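Local structure of telomeric DNA-binding factor trf1 (Schizosaccharomyces pombe, 6K5S) at residues K26-A31 / K210-I215; L87-A92 / L98-F103; Y128-T133 / E204-G209; A93-L98 / E214-I219; S22-G25 / E30-A33. The protein probably binds telomeric DNA repeats, and its all-helical domain belongs to the telomere repeat-binding factor family. All coordinates share one frame; numbering follows the deposited sequence.

Contact 1 (K26-A31 / K210-I215)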
# COMPACT_ATOMS: atom_id res chain seq x y z
N LYS A 26 -6.63 -2.33 19.96
CA LYS A 26 -7.05 -1.41 21.02
C LYS A 26 -8.09 -2.09 21.90
O LYS A 26 -8.47 -3.24 21.63
CB LYS A 26 -7.61 -0.13 20.40
CG LYS A 26 -6.54 0.74 19.77
CD LYS A 26 -7.18 1.86 18.98
CE LYS A 26 -6.46 3.17 19.22
NZ LYS A 26 -7.07 4.22 18.36
N PRO A 27 -8.55 -1.45 22.98
CA PRO A 27 -9.67 -2.01 23.75
C PRO A 27 -10.84 -2.38 22.84
O PRO A 27 -11.13 -1.68 21.87
CB PRO A 27 -10.05 -0.87 24.71
CG PRO A 27 -8.76 -0.16 24.95
CD PRO A 27 -7.93 -0.31 23.69
N VAL A 28 -11.51 -3.50 23.16
CA VAL A 28 -12.49 -4.08 22.25
C VAL A 28 -13.57 -3.06 21.88
O VAL A 28 -13.95 -2.93 20.71
CB VAL A 28 -13.11 -5.36 22.85
CG1 VAL A 28 -13.59 -5.15 24.29
CG2 VAL A 28 -14.26 -5.84 21.99
N GLN A 29 -14.07 -2.31 22.87
CA GLN A 29 -15.05 -1.26 22.60
C GLN A 29 -14.52 -0.25 21.59
O GLN A 29 -15.25 0.18 20.69
CB GLN A 29 -15.44 -0.58 23.91
CG GLN A 29 -16.07 0.79 23.77
CD GLN A 29 -17.49 0.77 23.21
OE1 GLN A 29 -17.96 -0.23 22.65
NE2 GLN A 29 -18.18 1.90 23.35
N GLU A 30 -13.24 0.11 21.69
CA GLU A 30 -12.64 1.10 20.81
C GLU A 30 -12.47 0.56 19.39
O GLU A 30 -12.81 1.24 18.42
CB GLU A 30 -11.29 1.53 21.37
CG GLU A 30 -11.29 2.81 22.13
CD GLU A 30 -9.93 3.47 22.04
OE1 GLU A 30 -9.29 3.64 23.10
OE2 GLU A 30 -9.51 3.81 20.91
N ALA A 31 -11.93 -0.65 19.27
CA ALA A 31 -11.78 -1.28 17.96
C ALA A 31 -13.14 -1.56 17.33
O ALA A 31 -13.36 -1.28 16.15
CB ALA A 31 -10.97 -2.58 18.08
N LYS A 210 -16.42 -11.74 25.08
CA LYS A 210 -15.31 -12.24 25.88
C LYS A 210 -14.22 -12.85 25.01
O LYS A 210 -13.03 -12.67 25.29
CB LYS A 210 -15.83 -13.26 26.90
CG LYS A 210 -14.83 -13.56 27.99
CD LYS A 210 -15.40 -14.56 29.01
CE LYS A 210 -14.61 -15.85 29.00
NZ LYS A 210 -13.18 -15.62 29.36
N PHE A 211 -14.59 -13.57 23.95
CA PHE A 211 -13.54 -14.11 23.09
C PHE A 211 -12.81 -12.98 22.37
O PHE A 211 -11.58 -13.03 22.20
CB PHE A 211 -14.10 -15.11 22.08
CG PHE A 211 -13.07 -15.58 21.08
CD1 PHE A 211 -12.05 -16.42 21.47
CD2 PHE A 211 -13.12 -15.15 19.77
CE1 PHE A 211 -11.10 -16.85 20.56
CE2 PHE A 211 -12.16 -15.57 18.85
CZ PHE A 211 -11.15 -16.41 19.24
N LEU A 212 -13.55 -11.98 21.91
CA LEU A 212 -12.91 -10.85 21.26
C LEU A 212 -11.86 -10.24 22.18
O LEU A 212 -10.71 -10.00 21.78
CB LEU A 212 -13.96 -9.82 20.87
CG LEU A 212 -13.99 -9.17 19.49
CD1 LEU A 212 -14.07 -10.19 18.38
CD2 LEU A 212 -15.20 -8.24 19.42
N SER A 213 -12.22 -10.03 23.45
CA SER A 213 -11.30 -9.44 24.41
C SER A 213 -10.11 -10.36 24.67
O SER A 213 -8.98 -9.90 24.80
CB SER A 213 -12.03 -9.11 25.70
OG SER A 213 -11.45 -7.99 26.34
N GLU A 214 -10.35 -11.68 24.71
CA GLU A 214 -9.25 -12.61 24.87
C GLU A 214 -8.24 -12.48 23.74
O GLU A 214 -7.03 -12.42 23.97
CB GLU A 214 -9.76 -14.05 24.94
CG GLU A 214 -10.76 -14.36 26.05
CD GLU A 214 -10.12 -14.48 27.42
OE1 GLU A 214 -8.89 -14.71 27.48
OE2 GLU A 214 -10.85 -14.34 28.43
N ILE A 215 -8.72 -12.45 22.49
CA ILE A 215 -7.80 -12.59 21.37
C ILE A 215 -7.03 -11.29 21.14
O ILE A 215 -5.83 -11.31 20.84
CB ILE A 215 -8.54 -13.05 20.10
CG1 ILE A 215 -7.53 -13.49 19.03
CG2 ILE A 215 -9.41 -11.95 19.52
CD1 ILE A 215 -6.90 -14.81 19.32

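Contact 2 (L87-A92 / L98-F103)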
# COMPACT_ATOMS: atom_id res chain seq x y z
N LEU A 87 -1.17 -12.34 11.38
CA LEU A 87 -1.85 -11.84 12.58
C LEU A 87 -2.86 -10.76 12.26
O LEU A 87 -3.97 -10.75 12.81
CB LEU A 87 -0.82 -11.32 13.59
CG LEU A 87 -0.10 -12.48 14.27
CD1 LEU A 87 1.30 -12.08 14.70
CD2 LEU A 87 -0.95 -12.96 15.45
N ALA A 88 -2.49 -9.81 11.38
CA ALA A 88 -3.42 -8.74 11.04
C ALA A 88 -4.64 -9.31 10.34
O ALA A 88 -5.78 -8.88 10.61
CB ALA A 88 -2.72 -7.69 10.17
N ILE A 89 -4.43 -10.29 9.45
CA ILE A 89 -5.54 -10.96 8.76
C ILE A 89 -6.47 -11.63 9.77
O ILE A 89 -7.69 -11.55 9.66
CB ILE A 89 -5.00 -11.98 7.74
CG1 ILE A 89 -4.40 -11.27 6.53
CG2 ILE A 89 -6.12 -12.93 7.24
CD1 ILE A 89 -3.55 -12.23 5.66
N PHE A 90 -5.89 -12.34 10.74
CA PHE A 90 -6.71 -13.06 11.72
C PHE A 90 -7.54 -12.09 12.55
O PHE A 90 -8.75 -12.31 12.75
CB PHE A 90 -5.82 -13.92 12.61
CG PHE A 90 -6.57 -14.97 13.38
CD1 PHE A 90 -7.26 -14.65 14.54
CD2 PHE A 90 -6.56 -16.30 12.94
CE1 PHE A 90 -7.94 -15.62 15.26
CE2 PHE A 90 -7.25 -17.27 13.66
CZ PHE A 90 -7.93 -16.93 14.81
N LEU A 91 -6.92 -11.01 13.01
CA LEU A 91 -7.61 -10.04 13.84
C LEU A 91 -8.68 -9.30 13.04
O LEU A 91 -9.78 -9.03 13.56
CB LEU A 91 -6.60 -9.07 14.46
CG LEU A 91 -7.09 -8.10 15.53
CD1 LEU A 91 -7.84 -8.85 16.63
CD2 LEU A 91 -5.92 -7.33 16.09
N ALA A 92 -8.40 -8.99 11.77
CA ALA A 92 -9.40 -8.33 10.94
C ALA A 92 -10.56 -9.27 10.65
O ALA A 92 -11.72 -8.85 10.62
CB ALA A 92 -8.78 -7.84 9.64
N LEU A 98 -12.45 -8.56 7.41
CA LEU A 98 -12.21 -9.52 6.35
C LEU A 98 -13.18 -10.68 6.55
O LEU A 98 -13.57 -10.97 7.68
CB LEU A 98 -10.77 -10.05 6.36
CG LEU A 98 -9.63 -9.11 5.99
CD1 LEU A 98 -8.27 -9.81 6.18
CD2 LEU A 98 -9.81 -8.62 4.55
N GLN A 99 -13.54 -11.32 5.44
CA GLN A 99 -14.52 -12.40 5.39
C GLN A 99 -13.77 -13.73 5.33
O GLN A 99 -13.52 -14.28 4.25
CB GLN A 99 -15.45 -12.23 4.19
CG GLN A 99 -16.48 -11.12 4.38
CD GLN A 99 -17.26 -11.28 5.67
OE1 GLN A 99 -17.05 -10.53 6.63
NE2 GLN A 99 -18.16 -12.26 5.71
N ILE A 100 -13.43 -14.25 6.50
CA ILE A 100 -12.73 -15.52 6.61
C ILE A 100 -13.50 -16.38 7.61
O ILE A 100 -13.68 -15.99 8.77
CB ILE A 100 -11.26 -15.33 7.03
CG1 ILE A 100 -10.58 -14.42 5.99
CG2 ILE A 100 -10.54 -16.66 7.15
CD1 ILE A 100 -9.12 -14.10 6.26
N GLY A 101 -13.99 -17.51 7.14
CA GLY A 101 -14.88 -18.31 7.95
C GLY A 101 -14.16 -18.98 9.10
O GLY A 101 -12.94 -19.10 9.12
N PHE A 102 -14.95 -19.38 10.10
CA PHE A 102 -14.37 -20.00 11.29
C PHE A 102 -13.63 -21.29 10.95
O PHE A 102 -12.63 -21.61 11.61
CB PHE A 102 -15.46 -20.29 12.32
CG PHE A 102 -15.79 -19.12 13.20
CD1 PHE A 102 -14.89 -18.69 14.17
CD2 PHE A 102 -17.01 -18.48 13.09
CE1 PHE A 102 -15.20 -17.61 15.01
CE2 PHE A 102 -17.34 -17.42 13.94
CZ PHE A 102 -16.43 -16.97 14.88
N PHE A 103 -14.07 -22.03 9.93
CA PHE A 103 -13.34 -23.23 9.54
C PHE A 103 -11.89 -22.89 9.20
O PHE A 103 -10.98 -23.61 9.59
CB PHE A 103 -14.02 -23.92 8.35
CG PHE A 103 -13.22 -25.07 7.79
CD1 PHE A 103 -12.17 -24.86 6.90
CD2 PHE A 103 -13.52 -26.37 8.17
CE1 PHE A 103 -11.44 -25.93 6.40
CE2 PHE A 103 -12.79 -27.44 7.68
CZ PHE A 103 -11.74 -27.22 6.79

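Contact 3 (Y128-T133 / E204-G209)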
# COMPACT_ATOMS: atom_id res chain seq x y z
N TYR A 128 -6.60 -21.27 21.44
CA TYR A 128 -7.04 -22.30 20.50
C TYR A 128 -8.40 -22.88 20.92
O TYR A 128 -9.31 -23.01 20.09
CB TYR A 128 -5.99 -23.40 20.46
CG TYR A 128 -5.91 -24.25 19.22
CD1 TYR A 128 -6.51 -23.86 18.03
CD2 TYR A 128 -5.22 -25.45 19.24
CE1 TYR A 128 -6.42 -24.65 16.90
CE2 TYR A 128 -5.12 -26.24 18.11
CZ TYR A 128 -5.71 -25.83 16.95
OH TYR A 128 -5.60 -26.61 15.82
N MET A 129 -8.51 -23.27 22.19
CA MET A 129 -9.73 -23.90 22.68
C MET A 129 -10.93 -22.98 22.56
O MET A 129 -12.04 -23.42 22.21
CB MET A 129 -9.55 -24.34 24.13
CG MET A 129 -10.79 -24.94 24.80
SD MET A 129 -10.51 -25.30 26.57
CE MET A 129 -10.23 -23.69 27.25
N GLU A 130 -10.76 -21.69 22.92
CA GLU A 130 -11.86 -20.75 22.83
C GLU A 130 -12.23 -20.45 21.38
O GLU A 130 -13.40 -20.24 21.06
CB GLU A 130 -11.52 -19.44 23.56
CG GLU A 130 -11.30 -19.56 25.09
CD GLU A 130 -12.51 -20.11 25.85
OE1 GLU A 130 -13.66 -20.03 25.36
OE2 GLU A 130 -12.31 -20.64 26.98
N LEU A 131 -11.24 -20.39 20.50
CA LEU A 131 -11.55 -20.24 19.08
C LEU A 131 -12.42 -21.40 18.60
O LEU A 131 -13.44 -21.19 17.93
CB LEU A 131 -10.27 -20.17 18.24
CG LEU A 131 -10.56 -20.12 16.73
CD1 LEU A 131 -11.31 -18.84 16.35
CD2 LEU A 131 -9.24 -20.17 15.97
N LYS A 132 -12.02 -22.64 18.92
CA LYS A 132 -12.81 -23.79 18.50
C LYS A 132 -14.23 -23.71 19.07
O LYS A 132 -15.20 -24.03 18.38
CB LYS A 132 -12.12 -25.09 18.94
CG LYS A 132 -10.75 -25.34 18.25
CD LYS A 132 -10.00 -26.51 18.91
CE LYS A 132 -8.74 -26.95 18.12
NZ LYS A 132 -9.10 -27.34 16.73
N THR A 133 -14.36 -23.22 20.29
CA THR A 133 -15.68 -23.08 20.91
C THR A 133 -16.55 -22.09 20.14
O THR A 133 -17.73 -22.36 19.88
CB THR A 133 -15.55 -22.65 22.37
OG1 THR A 133 -14.75 -23.62 23.07
CG2 THR A 133 -16.95 -22.60 23.02
N GLU A 204 -24.44 -17.40 25.37
CA GLU A 204 -24.43 -16.64 26.62
C GLU A 204 -23.36 -17.18 27.56
O GLU A 204 -22.69 -16.41 28.25
CB GLU A 204 -25.81 -16.67 27.27
CG GLU A 204 -26.89 -15.99 26.43
CD GLU A 204 -28.18 -15.76 27.20
OE1 GLU A 204 -29.28 -15.88 26.60
OE2 GLU A 204 -28.10 -15.47 28.41
N VAL A 205 -23.16 -18.50 27.54
CA VAL A 205 -22.15 -19.14 28.38
C VAL A 205 -20.73 -18.82 27.90
O VAL A 205 -19.81 -18.63 28.71
CB VAL A 205 -22.41 -20.66 28.37
CG1 VAL A 205 -21.22 -21.38 28.85
CG2 VAL A 205 -23.62 -21.00 29.22
N TYR A 206 -20.51 -18.79 26.59
CA TYR A 206 -19.22 -18.43 26.01
C TYR A 206 -19.47 -17.23 25.10
O TYR A 206 -19.52 -17.37 23.87
CB TYR A 206 -18.60 -19.60 25.26
CG TYR A 206 -18.35 -20.83 26.12
CD1 TYR A 206 -17.26 -20.90 26.98
CD2 TYR A 206 -19.20 -21.92 26.04
CE1 TYR A 206 -17.03 -22.03 27.75
CE2 TYR A 206 -18.99 -23.05 26.81
CZ TYR A 206 -17.91 -23.10 27.67
OH TYR A 206 -17.73 -24.24 28.42
N PRO A 207 -19.66 -16.04 25.69
CA PRO A 207 -20.02 -14.87 24.88
C PRO A 207 -18.92 -14.47 23.91
O PRO A 207 -17.73 -14.60 24.20
CB PRO A 207 -20.26 -13.77 25.93
CG PRO A 207 -19.38 -14.16 27.08
CD PRO A 207 -19.44 -15.68 27.10
N TRP A 208 -19.34 -13.99 22.74
CA TRP A 208 -18.39 -13.56 21.73
C TRP A 208 -17.51 -12.43 22.24
O TRP A 208 -16.28 -12.46 22.11
CB TRP A 208 -19.15 -13.13 20.47
CG TRP A 208 -18.29 -12.59 19.38
CD1 TRP A 208 -18.26 -11.31 18.92
CD2 TRP A 208 -17.35 -13.33 18.59
NE1 TRP A 208 -17.36 -11.20 17.88
CE2 TRP A 208 -16.79 -12.43 17.66
CE3 TRP A 208 -16.93 -14.66 18.58
CZ2 TRP A 208 -15.83 -12.82 16.72
CZ3 TRP A 208 -15.99 -15.06 17.65
CH2 TRP A 208 -15.44 -14.14 16.74
N GLY A 209 -18.13 -11.42 22.87
CA GLY A 209 -17.37 -10.29 23.38
C GLY A 209 -16.21 -10.71 24.25
O GLY A 209 -15.12 -10.15 24.17

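Contact 4 (A93-L98 / E214-I219)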
# COMPACT_ATOMS: atom_id res chain seq x y z
N ALA A 93 -10.26 -10.55 10.41
CA ALA A 93 -11.33 -11.55 10.26
C ALA A 93 -12.24 -11.56 11.48
O ALA A 93 -13.47 -11.58 11.35
CB ALA A 93 -10.75 -12.95 10.03
N VAL A 94 -11.66 -11.59 12.68
CA VAL A 94 -12.51 -11.74 13.86
C VAL A 94 -13.28 -10.46 14.18
O VAL A 94 -14.34 -10.52 14.82
CB VAL A 94 -11.75 -12.20 15.13
CG1 VAL A 94 -11.22 -13.65 14.98
CG2 VAL A 94 -10.68 -11.24 15.53
N TYR A 95 -12.79 -9.31 13.74
CA TYR A 95 -13.57 -8.08 13.86
C TYR A 95 -14.46 -7.83 12.65
O TYR A 95 -15.17 -6.82 12.61
CB TYR A 95 -12.63 -6.89 14.09
CG TYR A 95 -12.36 -6.63 15.54
CD1 TYR A 95 -13.34 -6.06 16.36
CD2 TYR A 95 -11.15 -6.96 16.11
CE1 TYR A 95 -13.11 -5.84 17.70
CE2 TYR A 95 -10.90 -6.73 17.45
CZ TYR A 95 -11.89 -6.16 18.24
OH TYR A 95 -11.65 -5.94 19.57
N GLY A 96 -14.45 -8.71 11.65
CA GLY A 96 -15.35 -8.61 10.52
C GLY A 96 -14.87 -7.77 9.36
O GLY A 96 -15.58 -7.67 8.35
N ALA A 97 -13.67 -7.18 9.46
CA ALA A 97 -13.12 -6.40 8.35
C ALA A 97 -12.73 -7.29 7.17
O ALA A 97 -12.68 -6.81 6.03
CB ALA A 97 -11.91 -5.60 8.85
N LEU A 98 -12.45 -8.56 7.41
CA LEU A 98 -12.21 -9.52 6.35
C LEU A 98 -13.18 -10.68 6.55
O LEU A 98 -13.57 -10.97 7.68
CB LEU A 98 -10.77 -10.05 6.36
CG LEU A 98 -9.63 -9.11 5.99
CD1 LEU A 98 -8.27 -9.81 6.18
CD2 LEU A 98 -9.81 -8.62 4.55
N GLU A 214 -10.35 -11.68 24.71
CA GLU A 214 -9.25 -12.61 24.87
C GLU A 214 -8.24 -12.48 23.74
O GLU A 214 -7.03 -12.42 23.97
CB GLU A 214 -9.76 -14.05 24.94
CG GLU A 214 -10.76 -14.36 26.05
CD GLU A 214 -10.12 -14.48 27.42
OE1 GLU A 214 -8.89 -14.71 27.48
OE2 GLU A 214 -10.85 -14.34 28.43
N ILE A 215 -8.72 -12.45 22.49
CA ILE A 215 -7.80 -12.59 21.37
C ILE A 215 -7.03 -11.29 21.14
O ILE A 215 -5.83 -11.31 20.84
CB ILE A 215 -8.54 -13.05 20.10
CG1 ILE A 215 -7.53 -13.49 19.03
CG2 ILE A 215 -9.41 -11.95 19.52
CD1 ILE A 215 -6.90 -14.81 19.32
N ALA A 216 -7.70 -10.15 21.30
CA ALA A 216 -7.01 -8.88 21.07
C ALA A 216 -5.91 -8.68 22.11
O ALA A 216 -4.78 -8.34 21.76
CB ALA A 216 -8.00 -7.72 21.10
N CYS A 217 -6.23 -8.92 23.38
CA CYS A 217 -5.24 -8.85 24.45
C CYS A 217 -4.03 -9.73 24.15
O CYS A 217 -2.88 -9.28 24.28
CB CYS A 217 -5.87 -9.24 25.78
SG CYS A 217 -7.00 -7.99 26.42
N TYR A 218 -4.26 -10.99 23.76
CA TYR A 218 -3.12 -11.82 23.38
C TYR A 218 -2.33 -11.18 22.25
O TYR A 218 -1.10 -11.07 22.32
CB TYR A 218 -3.56 -13.23 22.95
CG TYR A 218 -2.40 -14.06 22.46
CD1 TYR A 218 -1.90 -13.93 21.17
CD2 TYR A 218 -1.79 -14.99 23.29
CE1 TYR A 218 -0.83 -14.68 20.73
CE2 TYR A 218 -0.72 -15.76 22.85
CZ TYR A 218 -0.24 -15.59 21.57
OH TYR A 218 0.82 -16.34 21.11
N ILE A 219 -3.01 -10.81 21.17
CA ILE A 219 -2.31 -10.33 19.99
C ILE A 219 -1.63 -9.01 20.31
O ILE A 219 -0.53 -8.73 19.81
CB ILE A 219 -3.27 -10.24 18.79
CG1 ILE A 219 -3.41 -11.62 18.15
CG2 ILE A 219 -2.77 -9.27 17.75
CD1 ILE A 219 -4.49 -11.71 17.08

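Contact 5 (S22-G25 / E30-A33)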
# COMPACT_ATOMS: atom_id res chain seq x y z
N SER A 22 -2.43 -2.41 15.22
CA SER A 22 -2.48 -1.41 16.27
C SER A 22 -3.85 -0.74 16.36
O SER A 22 -4.23 -0.26 17.43
CB SER A 22 -1.37 -0.38 16.06
OG SER A 22 -1.66 0.46 14.97
N ILE A 23 -4.61 -0.70 15.26
CA ILE A 23 -5.98 -0.22 15.36
C ILE A 23 -6.86 -1.26 16.04
O ILE A 23 -7.53 -0.98 17.04
CB ILE A 23 -6.54 0.19 13.99
CG1 ILE A 23 -5.87 1.46 13.49
CG2 ILE A 23 -8.06 0.44 14.08
CD1 ILE A 23 -6.34 1.89 12.10
N LEU A 24 -6.85 -2.49 15.52
CA LEU A 24 -7.74 -3.53 16.01
C LEU A 24 -7.25 -4.19 17.29
O LEU A 24 -7.97 -5.01 17.85
CB LEU A 24 -7.95 -4.60 14.96
CG LEU A 24 -8.56 -4.15 13.65
CD1 LEU A 24 -8.61 -5.34 12.79
CD2 LEU A 24 -9.96 -3.61 13.88
N GLY A 25 -6.05 -3.86 17.75
CA GLY A 25 -5.59 -4.34 19.04
C GLY A 25 -5.90 -3.42 20.19
O GLY A 25 -5.47 -3.69 21.31
N GLU A 30 -13.24 0.11 21.69
CA GLU A 30 -12.64 1.10 20.81
C GLU A 30 -12.47 0.56 19.39
O GLU A 30 -12.81 1.24 18.42
CB GLU A 30 -11.29 1.53 21.37
CG GLU A 30 -11.29 2.81 22.13
CD GLU A 30 -9.93 3.47 22.04
OE1 GLU A 30 -9.29 3.64 23.10
OE2 GLU A 30 -9.51 3.81 20.91
N ALA A 31 -11.93 -0.65 19.27
CA ALA A 31 -11.78 -1.28 17.96
C ALA A 31 -13.14 -1.56 17.33
O ALA A 31 -13.36 -1.28 16.15
CB ALA A 31 -10.97 -2.58 18.08
N SER A 32 -14.07 -2.10 18.12
CA SER A 32 -15.40 -2.37 17.56
C SER A 32 -16.04 -1.09 17.05
O SER A 32 -16.64 -1.08 15.97
CB SER A 32 -16.30 -3.03 18.60
OG SER A 32 -15.69 -4.21 19.07
N ALA A 33 -15.89 0.01 17.79
CA ALA A 33 -16.43 1.29 17.34
C ALA A 33 -15.86 1.67 15.99
O ALA A 33 -16.60 2.12 15.10
CB ALA A 33 -16.14 2.37 18.37

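Contact 1 (K26-A31 / K210-I215)
Val28 carries most of this contact: it sits in the first turn of helix 28-36, and its two methyls reach different residues of helix 208-222. CG2 lies 3.6 Å from CD2 of Leu212, the closest approach between the segments, and the two side chains cross at about a right angle. The other branch, CG1, stands 4.1 Å from OG of Ser213, an ordinary packing distance between a methyl and a hydroxyl. The valine torsion explains this division: with chi1 at 49°, CG1 is wedged between the backbone N and the carbonyl carbon, while CG2 extends on the side away from the backbone N and can meet the leucine.

Leu212 is buried and Val28 only partly so; Tyr95 touches both, with a ring carbon on Leu212 and its hydroxyl at Val28. Charged pairs within the segments take no part in the crossing. Lys210 NZ forms a salt bridge with Glu214 OE2 at 2.8 Å, coming from above the carboxylate plane, one turn along the same helix; Lys26 NZ and Glu30 OE2 make a long, weak ion pair at 3.6 Å.

Pro27 occupies the N-cap position of helix 28-36, and its O accepts the bond from Ala31 N. The arrangement is a small packing contact of one valine on a leucine and a serine, a helix start against the side of another helix, joining the N-terminal part of this all-helical TRF-family domain to its last helix.

Contact 2 (L87-A92 / L98-F103)
Leu98 opens the second segment by bonding back to the helix it has just left: its N donates to Ala92 O at 3.3 Å, a weak bond with an N-H...O angle of 157°. Its side chain then folds over the same helix. CG packs 4.0 Å from Ala92 CB, and CD1 reaches one turn further back, lying 3.9 Å from Ile89 CG2 and equally near that residue's CA. With chi1 at -69° the leucine's CG stands beside its own backbone N, which directs the branched end along the helix surface. Met50 and Arg54 of helix 41-60 touch Leu98 as well, placing it between two helices.

Ile100 supplies the second apolar finger. Its CD1 comes within 3.4 Å of Ile89 CG2, tighter than usual for two methyls, and the side chains cross at about a right angle. Ile89 CG2 is therefore shared, meeting the leucine methyl and the isoleucine methyl at once. Phe53 and Lys57 of helix 41-60 also pack on Ile89, and Ser64 touches Ile100.

Gly101 is the N-cap of the next helix, and Phe102, in its first turn, turns to Gln134, Ala135 and Ser138 of helix 122-141. The segment thus links two consecutive helices, 76-94 and 102-113. With one weak backbone bond and otherwise van der Waals contacts, mostly of methyls, the connection probably depends chiefly on shape and burial, and the extended linker is held by its apolar residues pressing on Ile89 and Ala92.

Contact 3 (Y128-T133 / E204-G209)
Thr133 and Tyr206 meet through a CH-pi contact. The threonine methyl CG2 stands over one face of the tyrosine ring, 4.1 Å from its centroid and 24° off the ring normal, displaced toward the CG and CD2 rim. On the opposite face lies CG1 of Val205, the residue just before, so the ring is held between two aliphatic groups.

The threonine's orientation is helped by a hydrogen bond within its own helix. OG1 donates to Met129 O at 2.9 Å, while Thr133 N bonds the same oxygen from the opposite face of the carbonyl plane. With chi1 at -58° the hydroxyl lies beside the backbone N, and CG2 is anti to the backbone N, aimed at the ring. Losing both branches to an alanine here would probably leave the Tyr206 face without its methyl partner and Met129 O with one donor fewer.

A looser touch is that of Glu130 OE1, which comes obliquely to Tyr206 CD1 at 4.0 Å, with the carboxylate and ring planes 42° apart. The strong partner of that carboxylate is Arg189 of helix 177-195, which forms a salt bridge with OE2, hydrogen-bonds Thr133 OG1 and also packs on Tyr206. The contact therefore combines a ring packed on both faces with a charge answered by an arginine, and this arginine probably helps fix both helix 122-141 side chains against the turn between helices 202-205 and 208-222.

Contact 4 (A93-L98 / E214-I219)
Val94 of helix 76-94 meets Ile215 of helix 208-222, their CG2 methyls 4.2 Å apart. Beside them, Tyr95 OH lies 4.3 Å from Ala216 CB. This hydroxyl is buried by the contact and has no hydrogen-bonding partner in the model, so packing probably holds it here. Both touches are light, and the nearest CA atoms, of Val94 and Ile215, are 8.9 Å apart.

Helix 76-94 is closed by a Schellman motif at Gly96. This residue takes a positive phi of 89°, and its N bonds Ala93 O at 3.0 Å. At these angles a CB on this residue would be jammed against the carbonyl O of the residue before, so a glycine suits the site. The chain then turns off toward helix 41-60, where Ala97 packs on Phe46 and Met50.

Further out, other helices back both sides. Leu105 of helix 102-113 touches Val94, and Phe113 of the same helix packs on Ile215 and Ile219. Ala31 of helix 28-36 lies over one face of the Tyr95 ring, with Ser32 also touching it.

Contact 5 (S22-G25 / E30-A33)
Ala31 CB sits over the C-terminal end of helix 10-24, 3.9 Å from Ile23 O and at the same distance from Leu24 O. Of residues 30-33 it is the one side chain that touches 22-25, and within the two segments its closest partners are main-chain oxygens. Leu24 adds an apolar touch from the side: CD2 lies 4.4 Å from the same methyl, although the leucine CB points away from helix 28-36. The torsions account for the reach back: CG stands beside the backbone N (chi1 -60°), and from there CD2 returns toward the alanine methyl.

The setting is a pair of successive helices, 10-24 and 28-36, joined by a short turn. The small alanine permits a close approach, the CA atoms of Leu24 and Ala31 being 5.0 Å apart.

Around this point the neighbours are largely apolar. Leu24 also packs on Leu91 and Ala92 of helix 76-94 and on Phe46 of helix 41-60, while Tyr95 touches it as well. Ile23 packs on Met42 and Phe46, and Leu3 of the second subunit packs on both Ser22 and Ile23.

How the contacts relate
Contacts 2, 4 and 5 are buried, contacts 1 and 3 only partly so, and contact 2 lies nearest the centre of the chain, about 6 Å between centres. Helix 208-222 serves contacts 1, 3 and 4, helix 28-36 serves 1 and 5, and helix 76-94 serves 2 and 4. Tyr95 of contact 4 ties it to contacts 1 and 5. Trp208 of contact 3 reaches Phe102 of contact 2. Contacts 2 and 5 join consecutive helices, whereas 1, 3 and 4 join distant ones. Aliphatic packing marks contacts 1 and 2; contact 5 sets a methyl on carbonyl oxygens; contact 4 buries a tyrosine hydroxyl; contact 3, partly buried, adds an aromatic face and an arginine-bound carboxylate.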